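Local coordinates for putative esterase (Sulfolobus solfataricus P2, PDB 2RAU), which probably acts as a lipase or related esterase of the alpha/beta-hydrolase clan, and binds calcium ions, at residues 15-19 against 75-81; 99-103 against 125-130; 122-126 against 153-157; 219-223 against 262-267. One frame throughout, in Å; residues are numbered along the deposited sequence.

Contact 1 of 4, residues 15-19 against 75-81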
loop_
_atom_site.group_PDB
_atom_site.type_symbol
_atom_site.label_atom_id
_atom_site.label_comp_id
_atom_site.label_asym_id
_atom_site.label_seq_id
_atom_site.Cartn_x
_atom_site.Cartn_y
_atom_site.Cartn_z
ATOM N N ILE A 15 -14.675 5.471 -12.507
ATOM C CA ILE A 15 -14.100 4.265 -11.893
ATOM C C ILE A 15 -15.128 3.135 -12.020
ATOM O O ILE A 15 -16.303 3.340 -11.761
ATOM C CB ILE A 15 -13.694 4.560 -10.437
ATOM C CG1 ILE A 15 -12.585 5.633 -10.439
ATOM C CG2 ILE A 15 -13.342 3.268 -9.714
ATOM C CD1 ILE A 15 -12.102 6.142 -9.077
ATOM N N LEU A 16 -14.697 1.980 -12.482
ATOM C CA LEU A 16 -15.618 0.857 -12.656
ATOM C C LEU A 16 -16.361 0.576 -11.369
ATOM O O LEU A 16 -15.766 0.549 -10.288
ATOM C CB LEU A 16 -14.908 -0.392 -13.151
ATOM C CG LEU A 16 -14.066 -1.290 -12.234
ATOM C CD1 LEU A 16 -13.792 -2.667 -12.909
ATOM C CD2 LEU A 16 -12.757 -0.596 -11.749
ATOM N N GLY A 17 -17.684 0.431 -11.501
ATOM C CA GLY A 17 -18.574 0.158 -10.378
ATOM C C GLY A 17 -18.839 1.325 -9.462
ATOM O O GLY A 17 -19.561 1.187 -8.483
ATOM N N ASN A 18 -18.245 2.480 -9.774
ATOM C CA ASN A 18 -18.322 3.654 -8.917
ATOM C C ASN A 18 -18.369 4.852 -9.813
ATOM O O ASN A 18 -17.455 5.670 -9.827
ATOM C CB ASN A 18 -17.095 3.711 -8.012
ATOM C CG ASN A 18 -17.023 2.551 -7.048
ATOM O OD1 ASN A 18 -17.570 2.650 -5.966
ATOM N ND2 ASN A 18 -16.394 1.417 -7.459
ATOM N N ASP A 19 -19.469 5.018 -10.540
ATOM C CA ASP A 19 -19.477 6.055 -11.576
ATOM C C ASP A 19 -19.692 7.510 -11.089
ATOM O O ASP A 19 -19.681 8.443 -11.894
ATOM C CB ASP A 19 -20.460 5.704 -12.691
ATOM C CG ASP A 19 -21.862 5.630 -12.220
ATOM O OD1 ASP A 19 -22.211 6.269 -11.196
ATOM O OD2 ASP A 19 -22.628 4.887 -12.873
ATOM N N HIS A 75 -7.953 -6.491 -14.669
ATOM C CA HIS A 75 -8.933 -6.407 -13.586
ATOM C C HIS A 75 -9.364 -7.792 -13.060
ATOM O O HIS A 75 -9.597 -8.719 -13.804
ATOM C CB HIS A 75 -10.140 -5.627 -14.103
ATOM C CG HIS A 75 -9.837 -4.181 -14.336
ATOM N ND1 HIS A 75 -9.254 -3.730 -15.498
ATOM C CD2 HIS A 75 -10.046 -3.081 -13.572
ATOM C CE1 HIS A 75 -9.134 -2.416 -15.455
ATOM N NE2 HIS A 75 -9.599 -1.995 -14.299
ATOM N N TYR A 76 -9.448 -7.855 -11.746
ATOM C CA TYR A 76 -9.706 -9.056 -10.980
ATOM C C TYR A 76 -11.034 -9.021 -10.233
ATOM O O TYR A 76 -11.535 -10.070 -9.838
ATOM C CB TYR A 76 -8.536 -9.298 -9.997
ATOM C CG TYR A 76 -7.271 -9.683 -10.703
ATOM C CD1 TYR A 76 -7.099 -10.975 -11.155
ATOM C CD2 TYR A 76 -6.260 -8.739 -10.973
ATOM C CE1 TYR A 76 -5.949 -11.342 -11.848
ATOM C CE2 TYR A 76 -5.133 -9.098 -11.665
ATOM C CZ TYR A 76 -4.967 -10.390 -12.100
ATOM O OH TYR A 76 -3.804 -10.793 -12.736
ATOM N N THR A 77 -11.594 -7.831 -10.023
ATOM C CA THR A 77 -12.847 -7.652 -9.292
ATOM C C THR A 77 -13.446 -6.284 -9.580
ATOM O O THR A 77 -12.848 -5.465 -10.307
ATOM C CB THR A 77 -12.605 -7.811 -7.768
ATOM O OG1 THR A 77 -13.855 -7.976 -7.126
ATOM C CG2 THR A 77 -11.831 -6.666 -7.143
ATOM N N ILE A 78 -14.637 -6.020 -9.043
ATOM C CA ILE A 78 -15.220 -4.681 -9.097
ATOM C C ILE A 78 -15.089 -4.046 -7.729
ATOM O O ILE A 78 -15.608 -4.576 -6.755
ATOM C CB ILE A 78 -16.687 -4.708 -9.498
ATOM C CG1 ILE A 78 -16.823 -5.314 -10.911
ATOM C CG2 ILE A 78 -17.292 -3.268 -9.447
ATOM C CD1 ILE A 78 -18.186 -5.779 -11.228
ATOM N N PRO A 79 -14.389 -2.913 -7.632
ATOM C CA PRO A 79 -14.229 -2.312 -6.307
ATOM C C PRO A 79 -15.510 -1.790 -5.692
ATOM O O PRO A 79 -16.376 -1.257 -6.386
ATOM C CB PRO A 79 -13.302 -1.097 -6.561
ATOM C CG PRO A 79 -12.887 -1.163 -7.967
ATOM C CD PRO A 79 -13.701 -2.158 -8.695
ATOM N N ASP A 80 -15.592 -1.951 -4.380
ATOM C CA ASP A 80 -16.699 -1.488 -3.573
ATOM C C ASP A 80 -16.155 -0.331 -2.746
ATOM O O ASP A 80 -15.245 -0.529 -1.952
ATOM C CB ASP A 80 -17.151 -2.617 -2.668
ATOM C CG ASP A 80 -18.356 -2.294 -1.859
ATOM O OD1 ASP A 80 -18.753 -1.115 -1.718
ATOM O OD2 ASP A 80 -18.921 -3.266 -1.318
ATOM N N TYR A 81 -16.730 0.849 -2.896
ATOM C CA TYR A 81 -16.261 2.040 -2.143
ATOM C C TYR A 81 -16.321 1.832 -0.613
ATOM O O TYR A 81 -15.546 2.403 0.127
ATOM C CB TYR A 81 -17.032 3.337 -2.526
ATOM C CG TYR A 81 -18.327 3.522 -1.773
ATOM C CD1 TYR A 81 -18.360 4.182 -0.547
ATOM C CD2 TYR A 81 -19.494 2.958 -2.242
ATOM C CE1 TYR A 81 -19.533 4.313 0.156
ATOM C CE2 TYR A 81 -20.665 3.056 -1.538
ATOM C CZ TYR A 81 -20.688 3.746 -0.349
ATOM O OH TYR A 81 -21.875 3.833 0.325
HETATM O O HOH W 1 -19.033 0.862 -4.967
#

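Contact 2 of 4, residues 99-103 against 125-130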
loop_
_atom_site.group_PDB
_atom_site.type_symbol
_atom_site.label_atom_id
_atom_site.label_comp_id
_atom_site.label_asym_id
_atom_site.label_seq_id
_atom_site.Cartn_x
_atom_site.Cartn_y
_atom_site.Cartn_z
ATOM N N ILE A 99 0.147 6.795 -5.115
ATOM C CA ILE A 99 1.370 6.691 -5.925
ATOM C C ILE A 99 1.642 5.254 -6.364
ATOM O O ILE A 99 1.429 4.297 -5.585
ATOM C CB ILE A 99 2.575 7.227 -5.089
ATOM C CG1 ILE A 99 3.878 7.166 -5.899
ATOM C CG2 ILE A 99 2.715 6.478 -3.748
ATOM C CD1 ILE A 99 5.188 7.827 -5.212
ATOM N N ASP A 100 2.024 5.135 -7.643
ATOM C CA ASP A 100 2.597 3.948 -8.208
ATOM C C ASP A 100 4.121 4.106 -8.099
ATOM O O ASP A 100 4.720 5.006 -8.690
ATOM C CB ASP A 100 2.228 3.736 -9.644
ATOM C CG ASP A 100 0.746 3.570 -9.856
ATOM O OD1 ASP A 100 0.099 2.899 -9.036
ATOM O OD2 ASP A 100 0.222 4.032 -10.885
ATOM N N TYR A 101 4.725 3.273 -7.268
ATOM C CA TYR A 101 6.157 3.272 -7.101
ATOM C C TYR A 101 6.795 2.711 -8.361
ATOM O O TYR A 101 6.107 2.131 -9.193
ATOM C CB TYR A 101 6.559 2.350 -5.980
ATOM C CG TYR A 101 5.992 2.679 -4.630
ATOM C CD1 TYR A 101 6.167 3.949 -4.060
ATOM C CD2 TYR A 101 5.327 1.713 -3.894
ATOM C CE1 TYR A 101 5.674 4.238 -2.788
ATOM C CE2 TYR A 101 4.847 1.982 -2.627
ATOM C CZ TYR A 101 5.024 3.237 -2.064
ATOM O OH TYR A 101 4.531 3.451 -0.791
ATOM N N ARG A 102 8.118 2.798 -8.443
ATOM C CA ARG A 102 8.856 2.293 -9.610
ATOM C C ARG A 102 8.630 0.799 -9.866
ATOM O O ARG A 102 8.750 0.315 -11.016
ATOM C CB ARG A 102 10.350 2.618 -9.475
ATOM C CG ARG A 102 10.630 4.115 -9.332
ATOM C CD ARG A 102 12.086 4.393 -9.278
ATOM N NE ARG A 102 12.328 5.760 -8.848
ATOM C CZ ARG A 102 13.379 6.502 -9.193
ATOM N NH1 ARG A 102 14.319 6.063 -10.001
ATOM N NH2 ARG A 102 13.459 7.727 -8.736
ATOM N N THR A 103 8.342 0.077 -8.794
ATOM C CA THR A 103 8.003 -1.364 -8.822
ATOM C C THR A 103 6.818 -1.649 -9.741
ATOM O O THR A 103 6.700 -2.731 -10.299
ATOM C CB THR A 103 7.715 -1.878 -7.393
ATOM O OG1 THR A 103 6.808 -0.955 -6.761
ATOM C CG2 THR A 103 9.014 -2.077 -6.631
ATOM N N THR A 125 15.656 7.154 -2.837
ATOM C CA THR A 125 14.873 7.060 -4.065
ATOM C C THR A 125 13.375 7.161 -3.792
ATOM O O THR A 125 12.686 7.965 -4.402
ATOM C CB THR A 125 15.225 5.766 -4.856
ATOM O OG1 THR A 125 16.603 5.828 -5.236
ATOM C CG2 THR A 125 14.326 5.587 -6.099
ATOM N N TRP A 126 12.876 6.330 -2.891
ATOM C CA TRP A 126 11.455 6.291 -2.549
ATOM C C TRP A 126 10.996 7.637 -1.993
ATOM O O TRP A 126 9.951 8.114 -2.383
ATOM C CB TRP A 126 11.169 5.142 -1.539
ATOM C CG TRP A 126 10.416 3.976 -2.120
ATOM C CD1 TRP A 126 9.224 3.449 -1.659
ATOM C CD2 TRP A 126 10.754 3.209 -3.291
ATOM N NE1 TRP A 126 8.832 2.402 -2.465
ATOM C CE2 TRP A 126 9.754 2.219 -3.451
ATOM C CE3 TRP A 126 11.819 3.244 -4.201
ATOM C CZ2 TRP A 126 9.765 1.316 -4.492
ATOM C CZ3 TRP A 126 11.822 2.342 -5.241
ATOM C CH2 TRP A 126 10.830 1.391 -5.365
ATOM N N ILE A 127 11.779 8.195 -1.067
ATOM C CA ILE A 127 11.477 9.509 -0.489
ATOM C C ILE A 127 11.451 10.599 -1.577
ATOM O O ILE A 127 10.501 11.396 -1.610
ATOM C CB ILE A 127 12.350 9.843 0.719
ATOM C CG1 ILE A 127 11.957 8.899 1.885
ATOM C CG2 ILE A 127 12.161 11.339 1.130
ATOM C CD1 ILE A 127 12.878 8.968 3.051
ATOM N N SER A 128 12.377 10.548 -2.539
ATOM C CA SER A 128 12.402 11.537 -3.611
ATOM C C SER A 128 11.139 11.429 -4.479
ATOM O O SER A 128 10.598 12.438 -4.940
ATOM C CB SER A 128 13.673 11.438 -4.460
ATOM O OG SER A 128 13.667 10.301 -5.334
ATOM N N ASP A 129 10.650 10.213 -4.682
ATOM C CA ASP A 129 9.482 9.978 -5.491
ATOM C C ASP A 129 8.231 10.470 -4.762
ATOM O O ASP A 129 7.361 11.089 -5.366
ATOM C CB ASP A 129 9.336 8.487 -5.798
ATOM C CG ASP A 129 10.428 7.952 -6.729
ATOM O OD1 ASP A 129 11.104 8.750 -7.350
ATOM O OD2 ASP A 129 10.592 6.707 -6.859
ATOM N N ILE A 130 8.107 10.153 -3.471
ATOM C CA ILE A 130 7.006 10.676 -2.693
ATOM C C ILE A 130 7.017 12.243 -2.716
ATOM O O ILE A 130 5.960 12.872 -2.831
ATOM C CB ILE A 130 7.033 10.132 -1.249
ATOM C CG1 ILE A 130 6.893 8.572 -1.253
ATOM C CG2 ILE A 130 5.894 10.742 -0.438
ATOM C CD1 ILE A 130 7.235 7.883 0.132
HETATM O O HOH W 2 9.128 4.570 -6.182
#

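Contact 3 of 4, residues 122-126 against 153-157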
loop_
_atom_site.group_PDB
_atom_site.type_symbol
_atom_site.label_atom_id
_atom_site.label_comp_id
_atom_site.label_asym_id
_atom_site.label_seq_id
_atom_site.Cartn_x
_atom_site.Cartn_y
_atom_site.Cartn_z
ATOM N N GLY A 122 16.373 2.407 -2.864
ATOM C CA GLY A 122 16.371 2.533 -1.420
ATOM C C GLY A 122 15.527 3.697 -0.963
ATOM O O GLY A 122 14.726 4.230 -1.711
ATOM N N TRP A 123 15.751 4.118 0.270
ATOM C CA TRP A 123 14.965 5.161 0.903
ATOM C C TRP A 123 15.106 6.530 0.261
ATOM O O TRP A 123 14.134 7.265 0.133
ATOM C CB TRP A 123 15.296 5.227 2.416
ATOM C CG TRP A 123 14.569 4.204 3.136
ATOM C CD1 TRP A 123 15.072 3.069 3.736
ATOM C CD2 TRP A 123 13.155 4.120 3.253
ATOM N NE1 TRP A 123 14.053 2.331 4.264
ATOM C CE2 TRP A 123 12.860 2.952 3.967
ATOM C CE3 TRP A 123 12.106 4.952 2.859
ATOM C CZ2 TRP A 123 11.552 2.597 4.304
ATOM C CZ3 TRP A 123 10.812 4.574 3.151
ATOM C CH2 TRP A 123 10.543 3.433 3.891
ATOM N N SER A 124 16.304 6.931 -0.128
ATOM C CA SER A 124 16.413 8.246 -0.776
ATOM C C SER A 124 15.643 8.260 -2.112
ATOM O O SER A 124 14.992 9.254 -2.456
ATOM C CB SER A 124 17.874 8.725 -0.898
ATOM O OG SER A 124 18.599 7.882 -1.731
ATOM N N THR A 125 15.656 7.154 -2.837
ATOM C CA THR A 125 14.873 7.060 -4.065
ATOM C C THR A 125 13.375 7.161 -3.792
ATOM O O THR A 125 12.686 7.965 -4.402
ATOM C CB THR A 125 15.225 5.766 -4.856
ATOM O OG1 THR A 125 16.603 5.828 -5.236
ATOM C CG2 THR A 125 14.326 5.587 -6.099
ATOM N N TRP A 126 12.876 6.330 -2.891
ATOM C CA TRP A 126 11.455 6.291 -2.549
ATOM C C TRP A 126 10.996 7.637 -1.993
ATOM O O TRP A 126 9.951 8.114 -2.383
ATOM C CB TRP A 126 11.169 5.142 -1.539
ATOM C CG TRP A 126 10.416 3.976 -2.120
ATOM C CD1 TRP A 126 9.224 3.449 -1.659
ATOM C CD2 TRP A 126 10.754 3.209 -3.291
ATOM N NE1 TRP A 126 8.832 2.402 -2.465
ATOM C CE2 TRP A 126 9.754 2.219 -3.451
ATOM C CE3 TRP A 126 11.819 3.244 -4.201
ATOM C CZ2 TRP A 126 9.765 1.316 -4.492
ATOM C CZ3 TRP A 126 11.822 2.342 -5.241
ATOM C CH2 TRP A 126 10.830 1.391 -5.365
ATOM N N PHE A 153 4.123 -1.285 4.836
ATOM C CA PHE A 153 5.359 -0.575 4.445
ATOM C C PHE A 153 5.105 0.927 4.202
ATOM O O PHE A 153 5.911 1.779 4.541
ATOM C CB PHE A 153 5.956 -1.148 3.151
ATOM C CG PHE A 153 6.944 -0.226 2.513
ATOM C CD1 PHE A 153 8.254 -0.191 2.938
ATOM C CD2 PHE A 153 6.540 0.695 1.542
ATOM C CE1 PHE A 153 9.162 0.693 2.352
ATOM C CE2 PHE A 153 7.466 1.594 0.955
ATOM C CZ PHE A 153 8.757 1.607 1.404
ATOM N N GLY A 154 3.993 1.255 3.576
ATOM C CA GLY A 154 3.649 2.656 3.331
ATOM C C GLY A 154 3.524 3.486 4.579
ATOM O O GLY A 154 3.691 4.701 4.527
ATOM N N GLY A 155 3.203 2.861 5.704
ATOM C CA GLY A 155 3.190 3.561 6.995
ATOM C C GLY A 155 4.583 3.948 7.490
ATOM O O GLY A 155 4.784 5.042 8.010
ATOM N N ILE A 156 5.550 3.050 7.288
ATOM C CA ILE A 156 6.962 3.335 7.553
ATOM C C ILE A 156 7.424 4.464 6.622
ATOM O O ILE A 156 8.095 5.387 7.054
ATOM C CB ILE A 156 7.885 2.069 7.346
ATOM C CG1 ILE A 156 7.478 0.921 8.295
ATOM C CG2 ILE A 156 9.311 2.412 7.659
ATOM C CD1 ILE A 156 8.003 -0.514 7.932
ATOM N N ALA A 157 7.088 4.365 5.344
ATOM C CA ALA A 157 7.409 5.407 4.366
ATOM C C ALA A 157 6.814 6.762 4.802
ATOM O O ALA A 157 7.499 7.786 4.722
ATOM C CB ALA A 157 6.927 5.009 2.981
#

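Contact 4 of 4, residues 219-223 against 262-267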
loop_
_atom_site.group_PDB
_atom_site.type_symbol
_atom_site.label_atom_id
_atom_site.label_comp_id
_atom_site.label_asym_id
_atom_site.label_seq_id
_atom_site.Cartn_x
_atom_site.Cartn_y
_atom_site.Cartn_z
ATOM N N TRP A 219 -4.225 -17.565 -7.485
ATOM C CA TRP A 219 -5.275 -16.862 -6.716
ATOM C C TRP A 219 -6.528 -16.610 -7.546
ATOM O O TRP A 219 -7.649 -16.925 -7.136
ATOM C CB TRP A 219 -4.729 -15.555 -6.151
ATOM C CG TRP A 219 -3.526 -15.729 -5.253
ATOM C CD1 TRP A 219 -2.223 -15.685 -5.626
ATOM C CD2 TRP A 219 -3.534 -15.980 -3.856
ATOM N NE1 TRP A 219 -1.415 -15.940 -4.563
ATOM C CE2 TRP A 219 -2.199 -16.129 -3.456
ATOM C CE3 TRP A 219 -4.549 -16.118 -2.902
ATOM C CZ2 TRP A 219 -1.832 -16.353 -2.138
ATOM C CZ3 TRP A 219 -4.185 -16.339 -1.605
ATOM C CH2 TRP A 219 -2.835 -16.451 -1.235
ATOM N N SER A 220 -6.334 -16.081 -8.741
ATOM C CA SER A 220 -7.442 -15.862 -9.660
ATOM C C SER A 220 -8.145 -17.180 -10.071
ATOM O O SER A 220 -9.359 -17.212 -10.179
ATOM C CB SER A 220 -6.956 -15.004 -10.862
ATOM O OG SER A 220 -6.170 -15.765 -11.756
ATOM N N TYR A 221 -7.377 -18.240 -10.338
ATOM C CA TYR A 221 -7.942 -19.534 -10.693
ATOM C C TYR A 221 -8.838 -20.033 -9.556
ATOM O O TYR A 221 -9.926 -20.513 -9.805
ATOM C CB TYR A 221 -6.837 -20.529 -10.992
ATOM C CG TYR A 221 -7.336 -21.927 -11.181
ATOM C CD1 TYR A 221 -7.876 -22.323 -12.392
ATOM C CD2 TYR A 221 -7.356 -22.843 -10.113
ATOM C CE1 TYR A 221 -8.376 -23.617 -12.563
ATOM C CE2 TYR A 221 -7.854 -24.105 -10.273
ATOM C CZ TYR A 221 -8.369 -24.494 -11.494
ATOM O OH TYR A 221 -8.866 -25.757 -11.653
ATOM N N ALA A 222 -8.359 -19.899 -8.324
ATOM C CA ALA A 222 -9.036 -20.391 -7.112
ATOM C C ALA A 222 -10.267 -19.577 -6.734
ATOM O O ALA A 222 -11.220 -20.114 -6.171
ATOM C CB ALA A 222 -8.065 -20.470 -5.956
ATOM N N LEU A 223 -10.320 -18.307 -7.109
ATOM C CA LEU A 223 -11.525 -17.527 -6.856
ATOM C C LEU A 223 -12.653 -18.040 -7.722
ATOM O O LEU A 223 -13.783 -18.103 -7.277
ATOM C CB LEU A 223 -11.324 -16.034 -7.137
ATOM C CG LEU A 223 -12.439 -15.032 -6.872
ATOM C CD1 LEU A 223 -13.021 -15.212 -5.481
ATOM C CD2 LEU A 223 -12.016 -13.567 -7.173
ATOM N N LYS A 262 -12.772 -14.768 0.447
ATOM C CA LYS A 262 -11.951 -14.966 -0.771
ATOM C C LYS A 262 -12.213 -13.934 -1.844
ATOM O O LYS A 262 -11.303 -13.563 -2.596
ATOM C CB LYS A 262 -12.115 -16.379 -1.352
ATOM C CG LYS A 262 -13.454 -16.704 -1.961
ATOM C CD LYS A 262 -13.511 -18.168 -2.385
ATOM C CE LYS A 262 -14.764 -18.500 -3.187
ATOM N NZ LYS A 262 -15.920 -18.422 -2.313
ATOM N N GLU A 263 -13.459 -13.478 -1.941
ATOM C CA GLU A 263 -13.861 -12.480 -2.929
ATOM C C GLU A 263 -13.139 -11.145 -2.753
ATOM O O GLU A 263 -12.979 -10.377 -3.720
ATOM C CB GLU A 263 -15.376 -12.247 -2.877
ATOM C CG GLU A 263 -16.231 -13.421 -3.340
ATOM C CD GLU A 263 -16.360 -14.536 -2.351
ATOM O OE1 GLU A 263 -16.162 -14.382 -1.132
ATOM O OE2 GLU A 263 -16.705 -15.591 -2.831
ATOM N N ASP A 264 -12.724 -10.882 -1.518
ATOM C CA ASP A 264 -11.924 -9.689 -1.164
ATOM C C ASP A 264 -10.418 -9.985 -1.237
ATOM O O ASP A 264 -9.649 -9.196 -1.806
ATOM C CB ASP A 264 -12.291 -9.175 0.235
ATOM C CG ASP A 264 -13.750 -8.743 0.331
ATOM O OD1 ASP A 264 -14.289 -8.242 -0.687
ATOM O OD2 ASP A 264 -14.376 -8.910 1.402
HETATM N N MSE A 265 -10.006 -11.131 -0.724
HETATM C CA MSE A 265 -8.569 -11.436 -0.541
HETATM C C MSE A 265 -7.881 -11.827 -1.829
HETATM O O MSE A 265 -6.749 -11.417 -2.087
HETATM C CB MSE A 265 -8.320 -12.528 0.477
HETATM C CG MSE A 265 -8.785 -12.234 1.908
HETATM SE SE MSE A 265 -7.645 -10.812 2.619
HETATM C CE MSE A 265 -9.023 -10.033 3.772
ATOM N N PHE A 266 -8.538 -12.684 -2.589
ATOM C CA PHE A 266 -7.885 -13.237 -3.800
ATOM C C PHE A 266 -7.566 -12.125 -4.831
ATOM O O PHE A 266 -6.480 -12.170 -5.441
ATOM C CB PHE A 266 -8.683 -14.418 -4.391
ATOM C CG PHE A 266 -8.608 -15.733 -3.549
ATOM C CD1 PHE A 266 -8.067 -15.770 -2.249
ATOM C CD2 PHE A 266 -9.205 -16.890 -4.025
ATOM C CE1 PHE A 266 -8.075 -16.929 -1.509
ATOM C CE2 PHE A 266 -9.201 -18.043 -3.279
ATOM C CZ PHE A 266 -8.614 -18.069 -2.045
ATOM N N PRO A 267 -8.521 -11.181 -5.076
ATOM C CA PRO A 267 -8.179 -10.059 -5.969
ATOM C C PRO A 267 -7.020 -9.189 -5.555
ATOM O O PRO A 267 -6.301 -8.738 -6.439
ATOM C CB PRO A 267 -9.492 -9.304 -6.138
ATOM C CG PRO A 267 -10.534 -10.313 -5.886
ATOM C CD PRO A 267 -9.958 -11.143 -4.743
#

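Contact 1 of 4, residues 15-19 against 75-81
Asn18 meets Pro79 through its amide: ND2 donates to Pro79 O over 2.9 Å, with an N-H...O angle of 157°. The acceptor lies in the amide plane of Asn18, whereas the donor stands above the carbonyl plane of Pro79. ND2 also donates back to Leu16 O at 3.0 Å. A water nearby accepts from Tyr81 N at 3.1 Å; its leg to Asn18 OD1 is unusually short and of doubtful length. Beside this polar core, Leu16 CD2 packs on Pro79 CD at 3.6 Å, while its other methyl, CD1, comes within 3.8 Å of His75 CD2. The chi1 of 77°, which sets Leu16 CG between backbone N and carbonyl carbon, sends both methyls toward Pro79 and His75. Ile78 CG2 covers Gly17 CA at 3.8 Å; any beta carbon here would collide with that methyl. Gly17 sits in a type II turn from Ile15 to Asn18, closed by Asn18 N to Ile15 O, and its phi of 74° suits that position. Leu87 of helix 85-91 touches both Asn18 and Pro79 and so backs the contact. A leucine in place of Asn18 would probably leave Pro79 O and Leu16 O without this donor. The amide of Asn18, with the Leu16 packing beside it, joins the turn between strands 13-15 and 21-29 to the loop leading into helix 85-91, and two backbone carbonyls share its nitrogen.

Contact 2 of 4, residues 99-103 against 125-130
Arg102 leaves the backbone with CG beside its own N (chi1 -58°) and then runs extended from CG to NE, which carries the guanidinium across to Asp129; Asp129 CG, likewise beside its backbone N, turns the carboxylate to meet it. The grip is side-on and two-pronged. Arg102 NE donates to Asp129 OD2 at 2.8 Å and Arg102 NH2 to Asp129 OD1 at 2.9 Å, each bond at 167°. Both oxygens use their syn lone pairs, and the two flat groups are nearly coplanar. Over the centre of one guanidinium face lies Thr125 CG2, 3.4 Å from Arg102 CZ. Next to the salt bridge, the indole of Trp126 sets NE1 over the middle of the Tyr101 ring, 3.5 Å from Tyr101 CD1; the ring planes meet obliquely, at 31°. Above a face of the indole, a water accepts from Arg102 N and donates to Asp129 OD2 at 2.7 Å. Ile99 CD1 extends the packing to Ile130 CG1 at 4.4 Å, fastening the end of strand 94-100 to helix 123-141. Tyr101 OH bonds to Pro57 O. Arg30 also pairs with Asp129 OD1, while Asp36 takes Arg102 NH1. This network of two arginines and two aspartates, with Arg102 and Asp129 buried, would be expected to keep Asp129 ionised and leaves the guanidinium little freedom to rotate.

Contact 3 of 4, residues 122-126 against 153-157
An aromatic cluster of Trp123, Trp126 and Phe153 joins the N-terminal parts of helices 123-141 and 153-169, the second of which starts within what is probably the nucleophile elbow of an alpha/beta hydrolase, whose GxSxG pattern ends at Gly154. Phe153 is the shared member. Its CG lies anti to the backbone N (chi1 163°), a setting that carries the ring out toward both indoles. On one flank, Phe153 CE1 comes to 3.4 Å from Trp123 CH2. These six-membered rings are close to parallel, at 21°, but their centroids are 5.3 Å apart, so they have slid past each other with little overlap. Against Trp126 the same ring is turned steeply, the planes meeting at 82°: CD1 of the indole lies at the phenyl edge, 3.6 Å from Phe153 CZ. The far end of Trp123 then reaches the next turn of the partner helix. There its CZ3 touches Ala157 CA at 3.7 Å, with the alanine at the ring edge, while CZ2 meets Ile156 CG2 at 4.0 Å. Leu280 of helix 278-282 touches all three aromatic residues, and Gly122 occupies the N-cap position of the first helix. Apart from the indole N of Trp126 near the phenyl, the contacts are carbon-to-carbon, so shape and dispersion hold the pair, and the aromatic wedge probably helps fix the helix at the putative catalytic turn.

Contact 4 of 4, residues 219-223 against 262-267
Trp219 turns the edge of its six-membered ring toward a face of Phe266, with CE3 3.6 Å from Phe266 CD1. The planes stand at 74° and the centroids lie 5.5 Å apart, an offset edge-to-face pair. Phe266 reaches this place with CG beside its backbone N and a chi2 of only 11°, which stands the ring between the two helices. Its CD2 edge then faces the backbone of the partner, 3.6 Å from Leu223 N, while CE2 meets Ala222 CB at 3.8 Å. On the face opposite Trp219, the CB of Lys262, one turn earlier, lies over the ring centre, so the phenyl is enclosed from both sides. The segments 219-223 and 262-267 run almost antiparallel, at 161°, with axes 9.2 Å apart, and Leu223 sits as a knob in a hole formed by Lys262, Glu263, Phe266 and Pro267. Both helices belong to the long excursion between the adjacent parallel strands 170-176 and 297-302, consistent with a cap inserted into an alpha/beta-hydrolase core. Leu223 places CG anti to its backbone N and spreads its methyls, CD1 lying 3.7 Å from Lys262 O and CD2 3.8 Å from Pro267 CG. Replacing Phe266 by alanine would probably open a gap between the helices and leave the Trp219 edge without its aromatic face. The lysine chain, bent at its last torsion, brings NZ to a salt bridge with Glu263 OE2 at 3.0 Å. Leu242 of helix 238-248 covers Trp219, Ala222 and Phe266, while Trp219 NE1 donates to Arg211 O.

From the N terminus, contact 1 closes the first long loop, bringing the loop before helix 85-91 back to the turn after strand 13-15 across strands 21-29, 37-45 and 52-56. Contact 2 then ties the end of strand 94-100 to helix 123-141. Contact 3 overlaps it in sequence without nesting, sharing Thr125 and Trp126, and carries the same helix on to helix 153-169; their centres are 8 Å apart, and Tyr101 OH packs against Phe153 CE2. Contact 4, in series with the others, closes a 38-residue stretch holding helix 238-248 in the probable cap, 28 Å between centres from contacts 2 and 3. It nevertheless touches contact 1, where Thr77 CG2 meets Pro267 CB at 3.7 Å.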